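Long-range contact in L-hydantoinase (Arthrobacter aurescens, PDB 1GKR), which hydrolyses the ring amide of 5-substituted hydantoins, preferably aryl derivatives, with a two-zinc centre in each subunit of a homotetramer: residues V181-N186 with K283-V288. Sequence-based numbering, arbitrary orientation.
Sequences VVHAEN and KVAPPV. With ZN (zinc ion), chain E.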
# COMPACT_ATOMS: atom_id res chain seq x y z
N VAL A 181 1.91 8.92 -25.51
CA VAL A 181 1.50 9.87 -24.49
C VAL A 181 -0.01 9.89 -24.63
O VAL A 181 -0.53 9.70 -25.73
CB VAL A 181 2.10 11.28 -24.74
CG1 VAL A 181 3.59 11.18 -24.88
CG2 VAL A 181 1.52 11.93 -25.97
N VAL A 182 -0.73 10.11 -23.54
CA VAL A 182 -2.19 10.14 -23.64
C VAL A 182 -2.76 11.29 -22.85
O VAL A 182 -2.12 11.81 -21.94
CB VAL A 182 -2.84 8.84 -23.08
CG1 VAL A 182 -2.17 7.63 -23.63
CG2 VAL A 182 -2.77 8.83 -21.59
N HIS A 183 -3.97 11.68 -23.22
CA HIS A 183 -4.70 12.72 -22.51
C HIS A 183 -5.64 11.85 -21.68
O HIS A 183 -6.54 11.20 -22.22
CB HIS A 183 -5.51 13.58 -23.49
CG HIS A 183 -6.39 14.59 -22.82
ND1 HIS A 183 -6.21 15.95 -22.98
CD2 HIS A 183 -7.44 14.44 -21.98
CE1 HIS A 183 -7.12 16.60 -22.27
NE2 HIS A 183 -7.87 15.70 -21.64
N ALA A 184 -5.43 11.81 -20.37
CA ALA A 184 -6.26 10.94 -19.56
C ALA A 184 -7.42 11.56 -18.80
O ALA A 184 -7.23 12.17 -17.76
CB ALA A 184 -5.40 10.15 -18.59
N GLU A 185 -8.62 11.38 -19.35
CA GLU A 185 -9.85 11.83 -18.70
C GLU A 185 -10.92 10.84 -19.09
O GLU A 185 -10.73 10.06 -20.02
CB GLU A 185 -10.25 13.24 -19.13
CG GLU A 185 -9.36 14.31 -18.55
CD GLU A 185 -9.96 15.68 -18.66
OE1 GLU A 185 -9.80 16.33 -19.71
OE2 GLU A 185 -10.62 16.09 -17.68
N ASN A 186 -12.03 10.83 -18.37
CA ASN A 186 -13.09 9.89 -18.71
C ASN A 186 -14.16 10.64 -19.51
O ASN A 186 -14.95 11.40 -18.97
CB ASN A 186 -13.70 9.29 -17.45
CG ASN A 186 -14.60 8.13 -17.77
OD1 ASN A 186 -15.54 8.27 -18.54
ND2 ASN A 186 -14.31 6.98 -17.19
N LYS A 283 -9.34 28.51 -19.27
CA LYS A 283 -10.08 27.28 -19.50
C LYS A 283 -9.22 26.33 -20.30
O LYS A 283 -8.97 26.55 -21.49
CB LYS A 283 -11.37 27.54 -20.26
CG LYS A 283 -12.20 26.29 -20.39
CD LYS A 283 -13.48 26.55 -21.13
CE LYS A 283 -14.21 25.25 -21.40
NZ LYS A 283 -15.40 25.50 -22.24
N VAL A 284 -8.78 25.27 -19.66
CA VAL A 284 -7.93 24.29 -20.31
C VAL A 284 -8.39 22.89 -19.87
O VAL A 284 -9.22 22.77 -18.97
CB VAL A 284 -6.46 24.61 -19.93
CG1 VAL A 284 -6.15 24.03 -18.59
CG2 VAL A 284 -5.52 24.15 -21.01
N ALA A 285 -7.91 21.83 -20.52
CA ALA A 285 -8.34 20.48 -20.12
C ALA A 285 -7.15 19.56 -20.00
O ALA A 285 -6.38 19.42 -20.96
CB ALA A 285 -9.28 19.91 -21.13
N PRO A 286 -6.98 18.92 -18.84
CA PRO A 286 -7.82 18.98 -17.63
C PRO A 286 -7.85 20.38 -17.03
O PRO A 286 -6.94 21.17 -17.24
CB PRO A 286 -7.14 18.01 -16.67
CG PRO A 286 -6.34 17.16 -17.54
CD PRO A 286 -5.81 18.08 -18.59
N PRO A 287 -8.88 20.67 -16.23
CA PRO A 287 -9.05 21.98 -15.58
C PRO A 287 -7.94 22.30 -14.60
O PRO A 287 -7.30 21.40 -14.03
CB PRO A 287 -10.39 21.83 -14.86
CG PRO A 287 -11.10 20.76 -15.62
CD PRO A 287 -10.00 19.78 -15.90
N VAL A 288 -7.70 23.60 -14.40
CA VAL A 288 -6.72 24.04 -13.43
C VAL A 288 -7.40 23.72 -12.11
O VAL A 288 -8.62 23.86 -11.98
CB VAL A 288 -6.47 25.54 -13.53
CG1 VAL A 288 -5.65 26.02 -12.36
CG2 VAL A 288 -5.75 25.83 -14.82
ZN ZN E . -4.85 17.25 -23.79
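The CA atoms of E185 and P286, 7.5 Å apart, are the nearest pair across the contact, where the chain at the end of strand 179-182 faces the loop between helices 275-278 and 291-303; no hydrogen bond joins the two segments. H183 reaches across with CG anti to its backbone N (chi1 175°), and its CE1 lies 3.2 Å from O of A285, which approaches the ring obliquely. Imidazole suits this place because its two nitrogens serve two partners: ND1 binds a zinc ion at 2.0 Å, while NE2 donates to OE1 of E185 at 2.8 Å, nearly straight at 170°. OE1 lies in the ring plane and accepts through its anti lone pair; together with the zinc on ND1 this holds the ring in its rotation, and it probably makes the imidazole a stronger ligand. As in other TIM-barrel amidohydrolases, the metal ligand sits at the C-terminal end of a strand; H239 binds the same zinc, and the carbamylated K147 bridges both ions. Glutamate suits its site by having two oxygens, OE2 accepting from Q212 and Q216. The small CB of A285 fits beside OE1 (3.9 Å) and CE1, and CD of E185 packs 4.1 Å from CG of P286, whose preceding peptide bond is cis, a form proline tolerates readily. An alanine at E185 would probably leave NE2 of H183 without its acceptor, the imidazole freer to turn and a gap beside P286.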